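Local coordinates for selenium-binding protein (Sulfolobus tokodaii, PDB 2ECE) that is of unknown cellular function but folds as a beta propeller of the selenium-binding protein family and may bind selenium, at residues Thr11-Ala19 with Gly451-Pro462. Sequence-based numbering, arbitrary orientation.
Sequences TFYPSPKMA and GGDASSDSYCYP
The hydroxyl of Y13 donates a very short hydrogen bond to the carbonyl O of G451 (OH to O, 2.5 Å), which meets the tyrosine ring at its edge, in plane. CG of Y13 stands anti to its own carbonyl carbon (chi1 -40°), which sends the ring across to the glycine; T11 O lies over one face and A19 CA over the other, each toward the rim. Beside it T11 CG2 packs on G451 CA. The Y459 ring reaches in from 451-462: S15 C and P16 N lie over one face, P16 N toward its rim, P16 CG touches Y459 CD1 at 3.7 Å, and Y13 O meets the edge near Y459 CD2 at 3.3 Å. A19 CB packs 3.7 Å from Y459 OH. Y461 N gives P14 O a weak bond (3.3 Å, 131°), and a water accepting from C460 N probably also donates to P14 O. A second water accepts from K17 N and donates to P462 O, tying the C terminus to helix 16-20, which S15 N-caps through a weak bond from M18 N. D457 salt-bridges R95; C460 is disulfide-bonded to C86. The tail follows strand 443-449, which pairs antiparallel with 27-33 to complete the first propeller blade; the contact joins both chain ends beside this ring closure, packing the tail against helix 16-20.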
ATOM      1  N   THR A  11       7.207   0.533  20.901  1.00 27.81           N
ATOM      2  CA  THR A  11       7.022   0.983  19.525  1.00 25.43           C
ATOM      3  C   THR A  11       5.678   1.681  19.320  1.00 24.36           C
ATOM      4  O   THR A  11       5.342   2.075  18.203  1.00 25.31           O
ATOM      5  CB  THR A  11       7.151  -0.175  18.521  1.00 24.00           C
ATOM      6  OG1 THR A  11       6.160  -1.167  18.803  1.00 22.98           O
ATOM      7  CG2 THR A  11       8.542  -0.795  18.608  1.00 24.28           C
ATOM      8  N   PHE A  12       4.901   1.820  20.392  1.00 23.83           N
ATOM      9  CA  PHE A  12       3.627   2.528  20.303  1.00 22.52           C
ATOM     10  C   PHE A  12       3.966   3.997  20.541  1.00 23.41           C
ATOM     11  O   PHE A  12       4.585   4.341  21.548  1.00 23.46           O
ATOM     12  CB  PHE A  12       2.645   2.069  21.383  1.00 22.48           C
ATOM     13  CG  PHE A  12       2.041   0.713  21.142  1.00 21.69           C
ATOM     14  CD1 PHE A  12       2.321  -0.012  19.984  1.00 20.72           C
ATOM     15  CD2 PHE A  12       1.182   0.156  22.085  1.00 19.36           C
ATOM     16  CE1 PHE A  12       1.757  -1.269  19.772  1.00 21.06           C
ATOM     17  CE2 PHE A  12       0.613  -1.096  21.884  1.00 21.62           C
ATOM     18  CZ  PHE A  12       0.903  -1.815  20.719  1.00 22.59           C
ATOM     19  N   TYR A  13       3.560   4.859  19.618  1.00 23.32           N
ATOM     20  CA  TYR A  13       3.838   6.282  19.739  1.00 25.21           C
ATOM     21  C   TYR A  13       2.518   7.033  19.855  1.00 24.56           C
ATOM     22  O   TYR A  13       1.597   6.796  19.076  1.00 24.65           O
ATOM     23  CB  TYR A  13       4.616   6.760  18.506  1.00 25.18           C
ATOM     24  CG  TYR A  13       5.670   5.774  18.036  1.00 25.77           C
ATOM     25  CD1 TYR A  13       5.490   5.047  16.854  1.00 26.16           C
ATOM     26  CD2 TYR A  13       6.834   5.556  18.779  1.00 24.28           C
ATOM     27  CE1 TYR A  13       6.443   4.122  16.414  1.00 25.63           C
ATOM     28  CE2 TYR A  13       7.799   4.630  18.354  1.00 26.84           C
ATOM     29  CZ  TYR A  13       7.595   3.917  17.167  1.00 26.57           C
ATOM     30  OH  TYR A  13       8.540   3.013  16.736  1.00 23.10           O
ATOM     31  N   PRO A  14       2.403   7.946  20.836  1.00 25.54           N
ATOM     32  CA  PRO A  14       1.153   8.702  21.001  1.00 24.68           C
ATOM     33  C   PRO A  14       0.848   9.570  19.787  1.00 23.53           C
ATOM     34  O   PRO A  14      -0.292   9.652  19.335  1.00 24.54           O
ATOM     35  CB  PRO A  14       1.428   9.575  22.234  1.00 24.70           C
ATOM     36  CG  PRO A  14       2.497   8.834  22.971  1.00 25.86           C
ATOM     37  CD  PRO A  14       3.386   8.342  21.858  1.00 25.68           C
ATOM     38  N   SER A  15       1.890  10.197  19.258  1.00 22.54           N
ATOM     39  CA  SER A  15       1.751  11.121  18.144  1.00 23.03           C
ATOM     40  C   SER A  15       2.818  10.994  17.070  1.00 24.61           C
ATOM     41  O   SER A  15       3.832  10.320  17.259  1.00 24.96           O
ATOM     42  CB  SER A  15       1.829  12.535  18.686  1.00 21.91           C
ATOM     43  OG  SER A  15       3.049  12.676  19.391  1.00 22.71           O
ATOM     44  N   PRO A  16       2.603  11.667  15.929  1.00 25.55           N
ATOM     45  CA  PRO A  16       3.539  11.656  14.805  1.00 26.71           C
ATOM     46  C   PRO A  16       4.914  12.150  15.255  1.00 27.15           C
ATOM     47  O   PRO A  16       5.938  11.553  14.920  1.00 26.63           O
ATOM     48  CB  PRO A  16       2.876  12.604  13.811  1.00 26.79           C
ATOM     49  CG  PRO A  16       1.428  12.300  14.021  1.00 26.50           C
ATOM     50  CD  PRO A  16       1.336  12.312  15.535  1.00 25.65           C
ATOM     51  N   LYS A  17       4.923  13.244  16.018  1.00 26.90           N
ATOM     52  CA  LYS A  17       6.164  13.826  16.534  1.00 28.00           C
ATOM     53  C   LYS A  17       6.943  12.794  17.344  1.00 26.33           C
ATOM     54  O   LYS A  17       8.153  12.654  17.176  1.00 26.07           O
ATOM     55  CB  LYS A  17       5.857  15.050  17.419  1.00 29.94           C
ATOM     56  CG  LYS A  17       7.082  15.730  18.045  1.00 33.31           C
ATOM     57  CD  LYS A  17       6.667  16.874  18.994  1.00 36.03           C
ATOM     58  CE  LYS A  17       7.832  17.363  19.860  1.00 37.90           C
ATOM     59  NZ  LYS A  17       7.436  18.416  20.855  1.00 36.72           N
ATOM     60  N   MET A  18       6.255  12.068  18.221  1.00 25.44           N
ATOM     61  CA  MET A  18       6.935  11.069  19.034  1.00 26.56           C
ATOM     62  C   MET A  18       7.433   9.907  18.179  1.00 26.23           C
ATOM     63  O   MET A  18       8.487   9.330  18.452  1.00 25.13           O
ATOM     64  CB  MET A  18       6.013  10.536  20.137  1.00 27.67           C
ATOM     65  CG  MET A  18       5.644  11.566  21.196  1.00 30.80           C
ATOM     66  SD  MET A  18       7.087  12.419  21.867  1.00 35.96           S
ATOM     67  CE  MET A  18       6.776  14.100  21.277  1.00 36.57           C
ATOM     68  N   ALA A  19       6.672   9.559  17.149  1.00 26.07           N
ATOM     69  CA  ALA A  19       7.070   8.464  16.269  1.00 26.10           C
ATOM     70  C   ALA A  19       8.354   8.828  15.522  1.00 26.05           C
ATOM     71  O   ALA A  19       9.237   7.988  15.338  1.00 26.28           O
ATOM     72  CB  ALA A  19       5.947   8.152  15.270  1.00 25.90           C
ATOM     73  N   GLY A 451       9.333  -1.698  14.067  1.00 26.47           N
ATOM     74  CA  GLY A 451       9.119  -0.508  14.873  1.00 26.86           C
ATOM     75  C   GLY A 451       8.110   0.465  14.284  1.00 26.85           C
ATOM     76  O   GLY A 451       7.849   1.520  14.861  1.00 28.01           O
ATOM     77  N   GLY A 452       7.541   0.117  13.134  1.00 24.92           N
ATOM     78  CA  GLY A 452       6.558   0.985  12.507  1.00 24.23           C
ATOM     79  C   GLY A 452       7.126   1.898  11.433  1.00 24.70           C
ATOM     80  O   GLY A 452       8.318   2.195  11.428  1.00 25.34           O
ATOM     81  N   ASP A 453       6.268   2.337  10.518  1.00 24.53           N
ATOM     82  CA  ASP A 453       6.681   3.221   9.440  1.00 23.85           C
ATOM     83  C   ASP A 453       5.592   4.242   9.140  1.00 25.35           C
ATOM     84  O   ASP A 453       4.654   4.409   9.920  1.00 26.22           O
ATOM     85  CB  ASP A 453       7.022   2.408   8.184  1.00 22.15           C
ATOM     86  CG  ASP A 453       5.954   1.388   7.844  1.00 20.76           C
ATOM     87  OD1 ASP A 453       4.802   1.801   7.629  1.00 18.98           O
ATOM     88  OD2 ASP A 453       6.267   0.174   7.799  1.00 18.87           O
ATOM     89  N   ALA A 454       5.712   4.915   8.001  1.00 24.77           N
ATOM     90  CA  ALA A 454       4.763   5.950   7.617  1.00 25.57           C
ATOM     91  C   ALA A 454       3.371   5.506   7.152  1.00 26.31           C
ATOM     92  O   ALA A 454       2.495   6.356   6.964  1.00 27.48           O
ATOM     93  CB  ALA A 454       5.395   6.839   6.551  1.00 23.53           C
ATOM     94  N   SER A 455       3.148   4.208   6.957  1.00 24.45           N
ATOM     95  CA  SER A 455       1.830   3.756   6.510  1.00 24.04           C
ATOM     96  C   SER A 455       1.281   2.615   7.356  1.00 23.62           C
ATOM     97  O   SER A 455       0.227   2.057   7.053  1.00 24.79           O
ATOM     98  CB  SER A 455       1.878   3.312   5.042  1.00 24.35           C
ATOM     99  OG  SER A 455       2.458   2.024   4.905  1.00 23.90           O
ATOM    100  N   SER A 456       1.986   2.288   8.429  1.00 22.77           N
ATOM    101  CA  SER A 456       1.580   1.194   9.299  1.00 23.11           C
ATOM    102  C   SER A 456       0.798   1.622  10.536  1.00 23.26           C
ATOM    103  O   SER A 456       0.019   0.833  11.070  1.00 20.99           O
ATOM    104  CB  SER A 456       2.813   0.423   9.763  1.00 22.76           C
ATOM    105  OG  SER A 456       3.594   1.224  10.634  1.00 23.82           O
ATOM    106  N   ASP A 457       1.013   2.861  10.984  1.00 22.04           N
ATOM    107  CA  ASP A 457       0.378   3.381  12.194  1.00 22.72           C
ATOM    108  C   ASP A 457      -0.450   4.648  12.017  1.00 21.84           C
ATOM    109  O   ASP A 457      -0.159   5.481  11.165  1.00 22.36           O
ATOM    110  CB  ASP A 457       1.442   3.708  13.251  1.00 22.41           C
ATOM    111  CG  ASP A 457       2.139   2.486  13.792  1.00 23.44           C
ATOM    112  OD1 ASP A 457       2.568   1.635  12.985  1.00 23.58           O
ATOM    113  OD2 ASP A 457       2.271   2.391  15.029  1.00 20.63           O
ATOM    114  N   SER A 458      -1.482   4.782  12.841  1.00 23.11           N
ATOM    115  CA  SER A 458      -2.304   5.986  12.852  1.00 24.83           C
ATOM    116  C   SER A 458      -2.218   6.424  14.314  1.00 23.74           C
ATOM    117  O   SER A 458      -2.001   5.598  15.198  1.00 24.34           O
ATOM    118  CB  SER A 458      -3.752   5.705  12.424  1.00 25.04           C
ATOM    119  OG  SER A 458      -4.347   4.697  13.216  1.00 32.63           O
ATOM    120  N   TYR A 459      -2.367   7.715  14.572  1.00 23.98           N
ATOM    121  CA  TYR A 459      -2.228   8.204  15.938  1.00 24.69           C
ATOM    122  C   TYR A 459      -3.468   8.903  16.495  1.00 25.27           C
ATOM    123  O   TYR A 459      -4.306   9.401  15.738  1.00 24.16           O
ATOM    124  CB  TYR A 459      -1.012   9.130  15.986  1.00 22.66           C
ATOM    125  CG  TYR A 459       0.180   8.545  15.252  1.00 23.10           C
ATOM    126  CD1 TYR A 459       0.364   8.769  13.884  1.00 23.85           C
ATOM    127  CD2 TYR A 459       1.079   7.705  15.905  1.00 23.99           C
ATOM    128  CE1 TYR A 459       1.409   8.164  13.185  1.00 23.83           C
ATOM    129  CE2 TYR A 459       2.130   7.094  15.216  1.00 24.05           C
ATOM    130  CZ  TYR A 459       2.284   7.326  13.860  1.00 23.64           C
ATOM    131  OH  TYR A 459       3.302   6.704  13.179  1.00 24.91           O
ATOM    132  N   CYS A 460      -3.588   8.923  17.822  1.00 24.00           N
ATOM    133  CA  CYS A 460      -4.726   9.574  18.457  1.00 23.69           C
ATOM    134  C   CYS A 460      -4.375  10.893  19.137  1.00 22.02           C
ATOM    135  O   CYS A 460      -5.239  11.538  19.722  1.00 20.94           O
ATOM    136  CB  CYS A 460      -5.396   8.639  19.467  1.00 24.09           C
ATOM    137  SG  CYS A 460      -6.733   7.657  18.718  1.00 26.43           S
ATOM    138  N   TYR A 461      -3.115  11.299  19.058  1.00 21.85           N
ATOM    139  CA  TYR A 461      -2.707  12.551  19.686  1.00 23.78           C
ATOM    140  C   TYR A 461      -1.864  13.392  18.740  1.00 24.89           C
ATOM    141  O   TYR A 461      -1.039  12.866  17.990  1.00 26.53           O
ATOM    142  CB  TYR A 461      -1.946  12.269  20.988  1.00 20.24           C
ATOM    143  CG  TYR A 461      -2.719  11.349  21.902  1.00 21.72           C
ATOM    144  CD1 TYR A 461      -2.659   9.961  21.736  1.00 20.86           C
ATOM    145  CD2 TYR A 461      -3.601  11.861  22.865  1.00 21.40           C
ATOM    146  CE1 TYR A 461      -3.459   9.110  22.493  1.00 22.54           C
ATOM    147  CE2 TYR A 461      -4.412  11.014  23.624  1.00 22.64           C
ATOM    148  CZ  TYR A 461      -4.337   9.640  23.427  1.00 22.84           C
ATOM    149  OH  TYR A 461      -5.166   8.799  24.128  1.00 24.10           O
ATOM    150  N   PRO A 462      -2.072  14.715  18.757  1.00 26.02           N
ATOM    151  CA  PRO A 462      -1.337  15.642  17.894  1.00 27.84           C
ATOM    152  C   PRO A 462       0.115  15.864  18.294  1.00 30.07           C
ATOM    153  O   PRO A 462       0.906  16.344  17.483  1.00 33.18           O
ATOM    154  CB  PRO A 462      -2.164  16.916  17.990  1.00 28.26           C
ATOM    155  CG  PRO A 462      -2.611  16.889  19.412  1.00 27.68           C
ATOM    156  CD  PRO A 462      -3.061  15.442  19.573  1.00 26.53           C
ATOM    157  OXT PRO A 462       0.435  15.569  19.465  1.00 26.94           O
TER
HETATM  158  O   HOH W   1      -1.842   7.013  19.466  1.00 22.35           O
HETATM  159  O   HOH W   2       2.755  15.180  16.345  1.00 36.07           O